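Local coordinates for protein nucleoporin NUP170 (Chaetomium thermophilum, PDB 5HAX) that is a nucleoporin that probably helps build the scaffold of the nuclear pore, through an N-terminal beta-propeller followed by an alpha-helical domain, at residues L593-L598 with Q676-S681; T601-K606 with Q719-T724; V626-N631 with E684-V689. All blocks are in the same frame, centred on the assembly; numbering follows the deposited sequence.

Contact 1 of 3, residues L593-L598 with Q676-S681; sequences LYLTRL and QKLMES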
ATOM      1  N   LEU A 593      -5.880  23.097   0.668  1.00 45.37           N
ATOM      2  CA  LEU A 593      -5.561  21.720   0.304  1.00 45.18           C
ATOM      3  C   LEU A 593      -4.792  21.029   1.423  1.00 44.50           C
ATOM      4  O   LEU A 593      -5.140  19.916   1.834  1.00 42.23           O
ATOM      5  CB  LEU A 593      -4.759  21.701  -0.998  1.00 45.65           C
ATOM      6  CG  LEU A 593      -4.473  20.334  -1.624  1.00 47.95           C
ATOM      7  CD1 LEU A 593      -5.764  19.592  -1.939  1.00 38.98           C
ATOM      8  CD2 LEU A 593      -3.630  20.505  -2.881  1.00 46.99           C
ATOM      9  N   TYR A 594      -3.750  21.686   1.937  1.00 43.25           N
ATOM     10  CA  TYR A 594      -2.970  21.115   3.029  1.00 40.25           C
ATOM     11  C   TYR A 594      -3.842  20.855   4.252  1.00 45.55           C
ATOM     12  O   TYR A 594      -3.824  19.756   4.818  1.00 44.35           O
ATOM     13  CB  TYR A 594      -1.811  22.049   3.378  1.00 39.61           C
ATOM     14  CG  TYR A 594      -0.903  21.522   4.464  1.00 46.31           C
ATOM     15  CD1 TYR A 594      -0.403  20.230   4.408  1.00 46.98           C
ATOM     16  CD2 TYR A 594      -0.536  22.321   5.539  1.00 50.09           C
ATOM     17  CE1 TYR A 594       0.430  19.742   5.396  1.00 48.26           C
ATOM     18  CE2 TYR A 594       0.298  21.841   6.534  1.00 46.40           C
ATOM     19  CZ  TYR A 594       0.780  20.552   6.457  1.00 48.03           C
ATOM     20  OH  TYR A 594       1.610  20.066   7.441  1.00 42.77           O
ATOM     21  N   LEU A 595      -4.616  21.860   4.674  1.00 47.57           N
ATOM     22  CA  LEU A 595      -5.454  21.707   5.860  1.00 44.63           C
ATOM     23  C   LEU A 595      -6.452  20.568   5.693  1.00 43.55           C
ATOM     24  O   LEU A 595      -6.651  19.768   6.617  1.00 44.15           O
ATOM     25  CB  LEU A 595      -6.189  23.014   6.157  1.00 50.86           C
ATOM     26  CG  LEU A 595      -7.209  22.956   7.301  1.00 48.77           C
ATOM     27  CD1 LEU A 595      -6.534  22.545   8.600  1.00 48.99           C
ATOM     28  CD2 LEU A 595      -7.917  24.293   7.453  1.00 46.00           C
ATOM     29  N   THR A 596      -7.098  20.489   4.528  1.00 39.12           N
ATOM     30  CA  THR A 596      -8.064  19.422   4.284  1.00 50.05           C
ATOM     31  C   THR A 596      -7.419  18.055   4.458  1.00 42.33           C
ATOM     32  O   THR A 596      -7.969  17.175   5.129  1.00 43.91           O
ATOM     33  CB  THR A 596      -8.650  19.558   2.879  1.00 49.62           C
ATOM     34  OG1 THR A 596      -9.345  20.806   2.768  1.00 46.74           O
ATOM     35  CG2 THR A 596      -9.614  18.409   2.576  1.00 51.10           C
ATOM     36  N   ARG A 597      -6.241  17.865   3.863  1.00 39.53           N
ATOM     37  CA  ARG A 597      -5.584  16.564   3.911  1.00 42.47           C
ATOM     38  C   ARG A 597      -5.141  16.210   5.325  1.00 46.16           C
ATOM     39  O   ARG A 597      -5.012  15.026   5.655  1.00 51.30           O
ATOM     40  CB  ARG A 597      -4.401  16.552   2.939  1.00 36.71           C
ATOM     41  CG  ARG A 597      -4.836  16.568   1.478  1.00 38.10           C
ATOM     42  CD  ARG A 597      -3.678  16.821   0.521  1.00 41.15           C
ATOM     43  NE  ARG A 597      -4.083  16.636  -0.874  1.00 38.14           N
ATOM     44  CZ  ARG A 597      -3.307  16.886  -1.925  1.00 37.70           C
ATOM     45  NH1 ARG A 597      -2.072  17.342  -1.753  1.00 40.33           N
ATOM     46  NH2 ARG A 597      -3.766  16.683  -3.153  1.00 42.76           N
ATOM     47  N   LEU A 598      -4.916  17.212   6.177  1.00 45.14           N
ATOM     48  CA  LEU A 598      -4.562  16.932   7.565  1.00 45.51           C
ATOM     49  C   LEU A 598      -5.738  16.359   8.353  1.00 41.83           C
ATOM     50  O   LEU A 598      -5.525  15.644   9.340  1.00 44.59           O
ATOM     51  CB  LEU A 598      -4.044  18.197   8.252  1.00 44.43           C
ATOM     52  CG  LEU A 598      -2.688  18.751   7.812  1.00 52.21           C
ATOM     53  CD1 LEU A 598      -2.384  20.017   8.599  1.00 57.73           C
ATOM     54  CD2 LEU A 598      -1.567  17.732   7.982  1.00 46.67           C
ATOM     55  N   GLN A 676      -8.290  30.258   8.913  1.00 58.28           N
ATOM     56  CA  GLN A 676      -7.611  30.308  10.202  1.00 54.46           C
ATOM     57  C   GLN A 676      -8.589  30.147  11.357  1.00 51.73           C
ATOM     58  O   GLN A 676      -8.242  29.551  12.384  1.00 51.42           O
ATOM     59  CB  GLN A 676      -6.834  31.618  10.330  1.00 52.27           C
ATOM     60  CG  GLN A 676      -5.629  31.698   9.407  1.00 63.47           C
ATOM     61  CD  GLN A 676      -4.867  33.001   9.543  1.00 77.51           C
ATOM     62  OE1 GLN A 676      -3.873  33.079  10.266  1.00 75.03           O
ATOM     63  NE2 GLN A 676      -5.326  34.031   8.842  1.00 66.66           N
ATOM     64  N   LYS A 677      -9.813  30.663  11.215  1.00 54.01           N
ATOM     65  CA  LYS A 677     -10.827  30.441  12.239  1.00 54.03           C
ATOM     66  C   LYS A 677     -11.257  28.982  12.289  1.00 57.40           C
ATOM     67  O   LYS A 677     -11.601  28.473  13.363  1.00 50.70           O
ATOM     68  CB  LYS A 677     -12.035  31.343  11.989  1.00 55.68           C
ATOM     69  CG  LYS A 677     -11.878  32.752  12.538  1.00 63.01           C
ATOM     70  CD  LYS A 677     -11.950  32.760  14.059  1.00 69.66           C
ATOM     71  CE  LYS A 677     -11.686  34.142  14.628  1.00 80.73           C
ATOM     72  NZ  LYS A 677     -11.669  34.127  16.115  1.00 92.54           N
ATOM     73  N   LEU A 678     -11.251  28.295  11.146  1.00 54.56           N
ATOM     74  CA  LEU A 678     -11.557  26.870  11.148  1.00 48.83           C
ATOM     75  C   LEU A 678     -10.443  26.077  11.818  1.00 45.09           C
ATOM     76  O   LEU A 678     -10.708  25.094  12.519  1.00 49.75           O
ATOM     77  CB  LEU A 678     -11.786  26.384   9.717  1.00 54.71           C
ATOM     78  CG  LEU A 678     -12.132  24.903   9.544  1.00 55.43           C
ATOM     79  CD1 LEU A 678     -13.398  24.543  10.307  1.00 48.52           C
ATOM     80  CD2 LEU A 678     -12.279  24.567   8.068  1.00 50.55           C
ATOM     81  N   MET A 679      -9.191  26.498  11.627  1.00 46.83           N
ATOM     82  CA  MET A 679      -8.065  25.798  12.240  1.00 53.41           C
ATOM     83  C   MET A 679      -8.161  25.828  13.759  1.00 53.74           C
ATOM     84  O   MET A 679      -8.035  24.791  14.421  1.00 48.79           O
ATOM     85  CB  MET A 679      -6.747  26.417  11.776  1.00 45.30           C
ATOM     86  CG  MET A 679      -6.417  26.162  10.318  1.00 51.63           C
ATOM     87  SD  MET A 679      -4.888  26.975   9.824  1.00 54.26           S
ATOM     88  CE  MET A 679      -5.363  27.645   8.233  1.00 55.75           C
ATOM     89  N   GLU A 680      -8.376  27.013  14.337  1.00 54.16           N
ATOM     90  CA  GLU A 680      -8.499  27.100  15.789  1.00 57.79           C
ATOM     91  C   GLU A 680      -9.724  26.337  16.274  1.00 49.63           C
ATOM     92  O   GLU A 680      -9.691  25.703  17.334  1.00 53.06           O
ATOM     93  CB  GLU A 680      -8.554  28.563  16.235  1.00 56.78           C
ATOM     94  CG  GLU A 680      -9.789  29.329  15.790  1.00 66.72           C
ATOM     95  CD  GLU A 680      -9.846  30.730  16.372  1.00 77.54           C
ATOM     96  OE1 GLU A 680      -8.791  31.398  16.428  1.00 69.62           O
ATOM     97  OE2 GLU A 680     -10.943  31.161  16.781  1.00 77.36           O
ATOM     98  N   SER A 681     -10.812  26.371  15.500  1.00 47.73           N
ATOM     99  CA  SER A 681     -11.993  25.586  15.845  1.00 48.06           C
ATOM    100  C   SER A 681     -11.698  24.092  15.787  1.00 55.49           C
ATOM    101  O   SER A 681     -12.199  23.321  16.614  1.00 51.27           O
ATOM    102  CB  SER A 681     -13.148  25.944  14.910  1.00 50.06           C
ATOM    103  OG  SER A 681     -14.306  25.192  15.225  1.00 53.79           O
TER
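Leu595, on helix 586-599, reaches Met679 and Leu678 on helix 663-694 with the far half of its side chain. Its CB is directed at the other helix but stays clear of it, 5.2 Å from CG of Met679. With CG anti to the backbone N (chi1 174°), the branch is carried outward, and Leu595 CG comes within 4.5 Å of Met679 CG. Both methyls then bear on that methylene from the same side: Leu595 CD1 lies 4.0 Å and Leu595 CD2 3.7 Å from Met679 CG. CD2 also makes the looser touch to the second partner, 4.4 Å from Leu678 CD2. The two helices belong to the helical C-terminal region of this nucleoporin family, and the contact between them is buried and wholly apolar, two leucines and a methionine meeting with the CA atoms of Leu595 and Met679 8.0 Å apart. Met679 leaves its backbone beside the leucine, not aimed at it, and the bend at chi3 (-137°) brings its CE back to 4.3 Å from Leu595 CD2. Helix 5-20 adds Ala9 against Leu678, while Arg636 of helix 622-640 packs on Met679.

Contact 2 of 3, residues T601-K606 with Q719-T724; sequences TLWKAK and QLFSQT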
ATOM      1  N   THR A 601      -9.220  12.183   7.468  1.00 41.96           N
ATOM      2  CA  THR A 601      -9.673  11.007   8.205  1.00 47.02           C
ATOM      3  C   THR A 601     -10.707  11.342   9.274  1.00 50.40           C
ATOM      4  O   THR A 601     -11.352  10.425   9.791  1.00 49.53           O
ATOM      5  CB  THR A 601      -8.490  10.299   8.871  1.00 50.47           C
ATOM      6  OG1 THR A 601      -7.883  11.173   9.832  1.00 64.66           O
ATOM      7  CG2 THR A 601      -7.451   9.879   7.838  1.00 57.73           C
ATOM      8  N   LEU A 602     -10.879  12.622   9.608  1.00 53.68           N
ATOM      9  CA  LEU A 602     -11.758  13.068  10.686  1.00 52.06           C
ATOM     10  C   LEU A 602     -13.083  13.620  10.181  1.00 45.04           C
ATOM     11  O   LEU A 602     -14.146  13.225  10.668  1.00 47.92           O
ATOM     12  CB  LEU A 602     -11.053  14.152  11.509  1.00 51.00           C
ATOM     13  CG  LEU A 602     -10.527  13.786  12.894  1.00 59.45           C
ATOM     14  CD1 LEU A 602      -9.672  12.536  12.837  1.00 64.43           C
ATOM     15  CD2 LEU A 602      -9.734  14.955  13.460  1.00 56.43           C
ATOM     16  N   TRP A 603     -13.020  14.517   9.195  1.00 48.29           N
ATOM     17  CA  TRP A 603     -14.122  15.395   8.818  1.00 50.70           C
ATOM     18  C   TRP A 603     -15.486  14.710   8.824  1.00 53.32           C
ATOM     19  O   TRP A 603     -16.372  15.073   9.606  1.00 53.49           O
ATOM     20  CB  TRP A 603     -13.816  15.978   7.435  1.00 44.25           C
ATOM     21  CG  TRP A 603     -14.610  17.191   7.088  1.00 48.39           C
ATOM     22  CD1 TRP A 603     -15.640  17.268   6.201  1.00 51.96           C
ATOM     23  CD2 TRP A 603     -14.432  18.511   7.616  1.00 47.18           C
ATOM     24  NE1 TRP A 603     -16.116  18.555   6.139  1.00 53.75           N
ATOM     25  CE2 TRP A 603     -15.392  19.337   7.000  1.00 49.84           C
ATOM     26  CE3 TRP A 603     -13.554  19.075   8.545  1.00 50.24           C
ATOM     27  CZ2 TRP A 603     -15.500  20.696   7.284  1.00 51.16           C
ATOM     28  CZ3 TRP A 603     -13.664  20.426   8.829  1.00 48.27           C
ATOM     29  CH2 TRP A 603     -14.631  21.220   8.200  1.00 54.82           C
ATOM     30  N   LYS A 604     -15.675  13.718   7.958  1.00 51.03           N
ATOM     31  CA  LYS A 604     -16.974  13.075   7.797  1.00 52.76           C
ATOM     32  C   LYS A 604     -17.194  11.919   8.764  1.00 47.42           C
ATOM     33  O   LYS A 604     -18.262  11.299   8.730  1.00 62.28           O
ATOM     34  CB  LYS A 604     -17.136  12.577   6.357  1.00 52.79           C
ATOM     35  CG  LYS A 604     -17.198  13.691   5.320  1.00 54.97           C
ATOM     36  CD  LYS A 604     -18.479  14.504   5.443  1.00 52.77           C
ATOM     37  CE  LYS A 604     -18.543  15.600   4.394  1.00 53.11           C
ATOM     38  NZ  LYS A 604     -19.829  16.343   4.446  1.00 59.48           N
ATOM     39  N   ALA A 605     -16.226  11.619   9.624  1.00 49.52           N
ATOM     40  CA  ALA A 605     -16.358  10.512  10.557  1.00 49.73           C
ATOM     41  C   ALA A 605     -17.205  10.908  11.760  1.00 62.20           C
ATOM     42  O   ALA A 605     -17.206  12.063  12.198  1.00 55.95           O
ATOM     43  CB  ALA A 605     -14.982  10.048  11.034  1.00 55.20           C
ATOM     44  N   LYS A 606     -17.937   9.931  12.292  1.00 61.05           N
ATOM     45  CA  LYS A 606     -18.629  10.114  13.559  1.00 66.97           C
ATOM     46  C   LYS A 606     -17.614  10.261  14.685  1.00 65.33           C
ATOM     47  O   LYS A 606     -16.546   9.646  14.671  1.00 64.03           O
ATOM     48  CB  LYS A 606     -19.551   8.928  13.849  1.00 65.83           C
ATOM     49  CG  LYS A 606     -20.579   8.634  12.767  1.00 65.10           C
ATOM     50  CD  LYS A 606     -21.594   9.755  12.631  1.00 70.62           C
ATOM     51  CE  LYS A 606     -22.719   9.363  11.685  1.00 69.47           C
ATOM     52  NZ  LYS A 606     -23.651  10.493  11.424  1.00 84.03           N
ATOM     53  N   GLN A 719     -19.494  18.664  11.904  1.00 56.32           N
ATOM     54  CA  GLN A 719     -20.521  19.388  12.647  1.00 59.16           C
ATOM     55  C   GLN A 719     -19.943  20.005  13.914  1.00 51.52           C
ATOM     56  O   GLN A 719     -20.260  21.149  14.260  1.00 58.35           O
ATOM     57  CB  GLN A 719     -21.673  18.442  12.981  1.00 55.66           C
ATOM     58  CG  GLN A 719     -22.394  17.904  11.750  1.00 58.86           C
ATOM     59  CD  GLN A 719     -23.114  16.590  12.001  1.00 64.90           C
ATOM     60  OE1 GLN A 719     -22.945  15.960  13.044  1.00 65.07           O
ATOM     61  NE2 GLN A 719     -23.921  16.168  11.034  1.00 69.23           N
ATOM     62  N   LEU A 720     -19.089  19.258  14.617  1.00 52.48           N
ATOM     63  CA  LEU A 720     -18.419  19.788  15.799  1.00 56.26           C
ATOM     64  C   LEU A 720     -17.593  21.024  15.462  1.00 56.79           C
ATOM     65  O   LEU A 720     -17.547  21.981  16.243  1.00 58.16           O
ATOM     66  CB  LEU A 720     -17.531  18.704  16.409  1.00 55.48           C
ATOM     67  CG  LEU A 720     -16.657  19.092  17.602  1.00 49.47           C
ATOM     68  CD1 LEU A 720     -17.521  19.424  18.804  1.00 59.90           C
ATOM     69  CD2 LEU A 720     -15.682  17.970  17.925  1.00 53.14           C
ATOM     70  N   PHE A 721     -16.938  21.023  14.299  1.00 55.01           N
ATOM     71  CA  PHE A 721     -16.002  22.088  13.957  1.00 54.81           C
ATOM     72  C   PHE A 721     -16.692  23.330  13.412  1.00 49.03           C
ATOM     73  O   PHE A 721     -16.213  24.444  13.648  1.00 57.10           O
ATOM     74  CB  PHE A 721     -14.993  21.595  12.911  1.00 55.38           C
ATOM     75  CG  PHE A 721     -14.065  20.514  13.400  1.00 51.85           C
ATOM     76  CD1 PHE A 721     -13.733  20.399  14.741  1.00 53.11           C
ATOM     77  CD2 PHE A 721     -13.512  19.614  12.503  1.00 53.81           C
ATOM     78  CE1 PHE A 721     -12.874  19.406  15.173  1.00 53.02           C
ATOM     79  CE2 PHE A 721     -12.655  18.621  12.933  1.00 54.42           C
ATOM     80  CZ  PHE A 721     -12.335  18.517  14.269  1.00 51.78           C
ATOM     81  N   SER A 722     -17.803  23.168  12.684  1.00 54.54           N
ATOM     82  CA  SER A 722     -18.283  24.234  11.811  1.00 55.45           C
ATOM     83  C   SER A 722     -19.790  24.468  11.847  1.00 54.83           C
ATOM     84  O   SER A 722     -20.284  25.272  11.048  1.00 55.64           O
ATOM     85  CB  SER A 722     -17.861  23.932  10.365  1.00 49.73           C
ATOM     86  OG  SER A 722     -18.420  22.707   9.924  1.00 53.30           O
ATOM     87  N   GLN A 723     -20.542  23.812  12.734  1.00 49.39           N
ATOM     88  CA  GLN A 723     -21.995  23.947  12.752  1.00 64.50           C
ATOM     89  C   GLN A 723     -22.506  24.224  14.158  1.00 57.87           C
ATOM     90  O   GLN A 723     -21.965  23.715  15.143  1.00 55.30           O
ATOM     91  CB  GLN A 723     -22.666  22.695  12.197  1.00 65.35           C
ATOM     92  CG  GLN A 723     -22.566  22.587  10.690  1.00 60.24           C
ATOM     93  CD  GLN A 723     -23.073  21.264  10.164  1.00 59.66           C
ATOM     94  OE1 GLN A 723     -24.029  20.697  10.693  1.00 65.70           O
ATOM     95  NE2 GLN A 723     -22.429  20.759   9.119  1.00 69.47           N
ATOM     96  N   THR A 724     -23.566  25.034  14.230  1.00 67.00           N
ATOM     97  CA  THR A 724     -24.142  25.417  15.518  1.00 60.91           C
ATOM     98  C   THR A 724     -24.603  24.223  16.339  1.00 60.81           C
ATOM     99  O   THR A 724     -24.209  24.125  17.514  1.00 64.02           O
ATOM    100  CB  THR A 724     -25.294  26.405  15.296  1.00 63.13           C
ATOM    101  OG1 THR A 724     -24.809  27.568  14.618  1.00 59.07           O
ATOM    102  CG2 THR A 724     -25.915  26.818  16.626  1.00 69.30           C
TER
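A type I beta turn from Leu602 to Ala605, in the loop that follows helix 586-599, sets Leu602 and Trp603 against Phe721 on the short helix 717-722. The bond from Ala605 N to Leu602 O, 2.8 Å long, closes the turn. Backbone hydrogen bonds of Trp603 with Glu718 and of Ala605 with Tyr717 tie the same turn to the start of that helix, so the aromatic contact is one part of a broader junction within the helical C-terminal region. Trp603 holds CG anti to its amide nitrogen (chi1 -162°), which sends the six-membered ring of the indole out toward the helix. There it meets the rim of the phenyl ring: Phe721 CD2 is 3.8 Å from Trp603 CZ3 and 4.0 Å from Trp603 CE3, with CE3 lying in the phenyl plane. The rings therefore do not overlap in a parallel stack. Leu602 also comes at the phenyl edge, near its plane, and makes a looser contact of 4.5 Å from CD2 to Phe721 CZ. The polar end of the indole has its partner outside the two segments, NE1 being hydrogen-bonded to Asn14 OD1 of helix 5-20. Beyond Phe721, the hydroxyl of Ser722 is hydrogen-bonded to Glu718 O, and Ser722 OG sits 4.4 Å from Trp603 CZ2.

Contact 3 of 3, residues V626-N631 with E684-V689; sequences VTIQEN and EGISFV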
ATOM      1  N   VAL A 626      -4.106  13.299  18.422  1.00 55.58           N
ATOM      2  CA  VAL A 626      -3.009  14.134  18.903  1.00 60.56           C
ATOM      3  C   VAL A 626      -2.157  14.616  17.735  1.00 53.89           C
ATOM      4  O   VAL A 626      -1.885  15.814  17.599  1.00 60.21           O
ATOM      5  CB  VAL A 626      -2.164  13.362  19.934  1.00 61.60           C
ATOM      6  CG1 VAL A 626      -0.877  14.118  20.264  1.00 63.41           C
ATOM      7  CG2 VAL A 626      -2.972  13.108  21.197  1.00 60.68           C
ATOM      8  N   THR A 627      -1.713  13.689  16.882  1.00 59.72           N
ATOM      9  CA  THR A 627      -0.854  14.063  15.763  1.00 61.81           C
ATOM     10  C   THR A 627      -1.558  15.040  14.829  1.00 50.73           C
ATOM     11  O   THR A 627      -0.948  16.004  14.353  1.00 55.56           O
ATOM     12  CB  THR A 627      -0.413  12.818  14.993  1.00 66.25           C
ATOM     13  OG1 THR A 627      -1.563  12.147  14.463  1.00 72.79           O
ATOM     14  CG2 THR A 627       0.355  11.867  15.901  1.00 56.29           C
ATOM     15  N   ILE A 628      -2.843  14.805  14.554  1.00 46.67           N
ATOM     16  CA  ILE A 628      -3.602  15.727  13.712  1.00 49.01           C
ATOM     17  C   ILE A 628      -3.602  17.118  14.331  1.00 54.65           C
ATOM     18  O   ILE A 628      -3.346  18.120  13.653  1.00 44.61           O
ATOM     19  CB  ILE A 628      -5.035  15.203  13.499  1.00 53.96           C
ATOM     20  CG1 ILE A 628      -5.009  13.914  12.675  1.00 51.66           C
ATOM     21  CG2 ILE A 628      -5.897  16.254  12.801  1.00 49.46           C
ATOM     22  CD1 ILE A 628      -6.343  13.207  12.606  1.00 47.50           C
ATOM     23  N   GLN A 629      -3.881  17.197  15.636  1.00 50.25           N
ATOM     24  CA  GLN A 629      -3.901  18.487  16.318  1.00 48.56           C
ATOM     25  C   GLN A 629      -2.539  19.165  16.258  1.00 48.93           C
ATOM     26  O   GLN A 629      -2.449  20.373  16.010  1.00 49.33           O
ATOM     27  CB  GLN A 629      -4.338  18.304  17.769  1.00 54.10           C
ATOM     28  CG  GLN A 629      -4.320  19.588  18.576  1.00 58.61           C
ATOM     29  CD  GLN A 629      -4.914  19.415  19.957  1.00 50.54           C
ATOM     30  OE1 GLN A 629      -5.735  20.221  20.396  1.00 66.16           O
ATOM     31  NE2 GLN A 629      -4.498  18.366  20.654  1.00 57.09           N
ATOM     32  N   GLU A 630      -1.468  18.406  16.495  1.00 47.27           N
ATOM     33  CA  GLU A 630      -0.128  18.975  16.409  1.00 60.63           C
ATOM     34  C   GLU A 630       0.138  19.540  15.021  1.00 55.18           C
ATOM     35  O   GLU A 630       0.688  20.640  14.883  1.00 52.17           O
ATOM     36  CB  GLU A 630       0.915  17.915  16.761  1.00 53.61           C
ATOM     37  CG  GLU A 630       0.916  17.504  18.225  1.00 69.06           C
ATOM     38  CD  GLU A 630       1.910  16.396  18.516  1.00 79.37           C
ATOM     39  OE1 GLU A 630       2.599  15.948  17.574  1.00 78.92           O
ATOM     40  OE2 GLU A 630       2.003  15.971  19.688  1.00 88.07           O
ATOM     41  N   ASN A 631      -0.252  18.803  13.976  1.00 53.73           N
ATOM     42  CA  ASN A 631      -0.054  19.285  12.614  1.00 52.09           C
ATOM     43  C   ASN A 631      -0.834  20.569  12.363  1.00 43.35           C
ATOM     44  O   ASN A 631      -0.306  21.518  11.771  1.00 43.46           O
ATOM     45  CB  ASN A 631      -0.463  18.208  11.608  1.00 51.65           C
ATOM     46  CG  ASN A 631       0.519  17.052  11.555  1.00 56.79           C
ATOM     47  OD1 ASN A 631       1.679  17.185  11.942  1.00 52.26           O
ATOM     48  ND2 ASN A 631       0.057  15.908  11.062  1.00 48.32           N
ATOM     49  N   GLU A 684      -9.702  23.331  18.973  1.00 57.38           N
ATOM     50  CA  GLU A 684     -10.629  23.318  20.102  1.00 60.26           C
ATOM     51  C   GLU A 684     -11.504  22.073  20.076  1.00 60.16           C
ATOM     52  O   GLU A 684     -11.712  21.429  21.111  1.00 51.99           O
ATOM     53  CB  GLU A 684     -11.499  24.575  20.086  1.00 54.65           C
ATOM     54  CG  GLU A 684     -10.754  25.862  20.399  1.00 60.58           C
ATOM     55  CD  GLU A 684     -11.640  27.086  20.300  1.00 64.84           C
ATOM     56  OE1 GLU A 684     -12.873  26.923  20.186  1.00 63.59           O
ATOM     57  OE2 GLU A 684     -11.104  28.212  20.336  1.00 68.33           O
ATOM     58  N   GLY A 685     -12.029  21.722  18.900  1.00 57.41           N
ATOM     59  CA  GLY A 685     -12.866  20.538  18.798  1.00 52.53           C
ATOM     60  C   GLY A 685     -12.134  19.269  19.190  1.00 57.53           C
ATOM     61  O   GLY A 685     -12.681  18.416  19.894  1.00 57.55           O
ATOM     62  N   ILE A 686     -10.884  19.125  18.744  1.00 53.51           N
ATOM     63  CA  ILE A 686     -10.112  17.936  19.087  1.00 56.32           C
ATOM     64  C   ILE A 686      -9.826  17.903  20.584  1.00 58.27           C
ATOM     65  O   ILE A 686      -9.945  16.853  21.227  1.00 62.50           O
ATOM     66  CB  ILE A 686      -8.816  17.882  18.257  1.00 47.55           C
ATOM     67  CG1 ILE A 686      -9.146  17.581  16.791  1.00 49.79           C
ATOM     68  CG2 ILE A 686      -7.872  16.813  18.802  1.00 57.05           C
ATOM     69  CD1 ILE A 686      -7.976  17.756  15.845  1.00 50.96           C
ATOM     70  N   SER A 687      -9.435  19.042  21.162  1.00 60.09           N
ATOM     71  CA  SER A 687      -9.207  19.099  22.603  1.00 61.84           C
ATOM     72  C   SER A 687     -10.461  18.706  23.372  1.00 60.54           C
ATOM     73  O   SER A 687     -10.379  18.035  24.408  1.00 60.17           O
ATOM     74  CB  SER A 687      -8.752  20.499  23.011  1.00 59.31           C
ATOM     75  OG  SER A 687      -7.343  20.627  22.928  1.00 61.73           O
ATOM     76  N   PHE A 688     -11.631  19.112  22.877  1.00 55.04           N
ATOM     77  CA  PHE A 688     -12.880  18.760  23.542  1.00 59.48           C
ATOM     78  C   PHE A 688     -13.111  17.253  23.531  1.00 71.28           C
ATOM     79  O   PHE A 688     -13.541  16.679  24.538  1.00 72.49           O
ATOM     80  CB  PHE A 688     -14.047  19.483  22.872  1.00 62.32           C
ATOM     81  CG  PHE A 688     -15.383  18.893  23.200  1.00 76.79           C
ATOM     82  CD1 PHE A 688     -16.042  18.087  22.286  1.00 72.58           C
ATOM     83  CD2 PHE A 688     -15.974  19.129  24.429  1.00 81.86           C
ATOM     84  CE1 PHE A 688     -17.271  17.538  22.588  1.00 73.44           C
ATOM     85  CE2 PHE A 688     -17.203  18.583  24.737  1.00 83.06           C
ATOM     86  CZ  PHE A 688     -17.851  17.786  23.816  1.00 81.70           C
ATOM     87  N   VAL A 689     -12.842  16.596  22.400  1.00 61.31           N
ATOM     88  CA  VAL A 689     -13.047  15.154  22.317  1.00 68.95           C
ATOM     89  C   VAL A 689     -12.079  14.427  23.242  1.00 69.35           C
ATOM     90  O   VAL A 689     -12.445  13.445  23.899  1.00 69.14           O
ATOM     91  CB  VAL A 689     -12.902  14.678  20.858  1.00 63.76           C
ATOM     92  CG1 VAL A 689     -12.962  13.154  20.777  1.00 63.03           C
ATOM     93  CG2 VAL A 689     -13.986  15.299  19.987  1.00 55.89           C
TER
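Gln629 lays its aliphatic stem over the outer branches of Ile686, the two side chains running past each other in opposite directions. Its CG stands anti to the main-chain nitrogen (chi1 177°) and the chain stays extended beyond it, so the residue reaches from helix 622-640 right across to helix 663-694. CB of Gln629 is 4.0 Å from Ile686 CG2, the CD carbon of the same glutamine lies 4.1 Å from that methyl, and the terminal amide arrives beside the hydroxyl of Ser687. Ile686 turns its other arm toward the glutamine's backbone: its CD1 lies 4.1 Å from the backbone N of Gln629 and 4.0 Å from Ile628 CG2, where the two isoleucine side chains cross at about a right angle. The interface is thus graded, with buried Ile628 and Ile686 on its inner side and Ser687, which is exposed, at its outer margin. Were Gln629 cut back to an alanine, Ile686 CG2 would probably keep only the CB contact and lose the outer part of its cover, and the hydroxyl of Ser687 would lose its amide neighbour. On the inner side Leu602 touches both isoleucines, and Val599 of helix 586-599 also packs on Ile628. The short helical segments approach to 10.1 Å between axes, with 155° between their directions, and the CA atoms of Gln629 and Ile686 come within 6.8 Å. Successive helices of the chain thus pack roughly antiparallel through isoleucine methyls and a glutamine stem, a pairing consistent with the helix pairs stacked in the alpha-solenoid domains of scaffold nucleoporins.

In the fold
The three contacts form a compact triangle, their centres 11 to 12 Å apart and each about 26 or 27 Å from the centre of the chain. Contacts 1 and 3 share helix 663-694, which meets helix 586-599 in the first and helix 622-640 in the third. Contact 2 adds the loop after helix 586-599 and the short helix 717-722, and joins contact 1 through a probable hydrogen bond between Ser681 OG and Phe721 O. In sequence, contact 3 is nested within the loop closed by contact 2, while contact 1 interlocks with both. Segments far apart in the chain are thereby drawn into one packed cluster of helices and a loop within the C-terminal region.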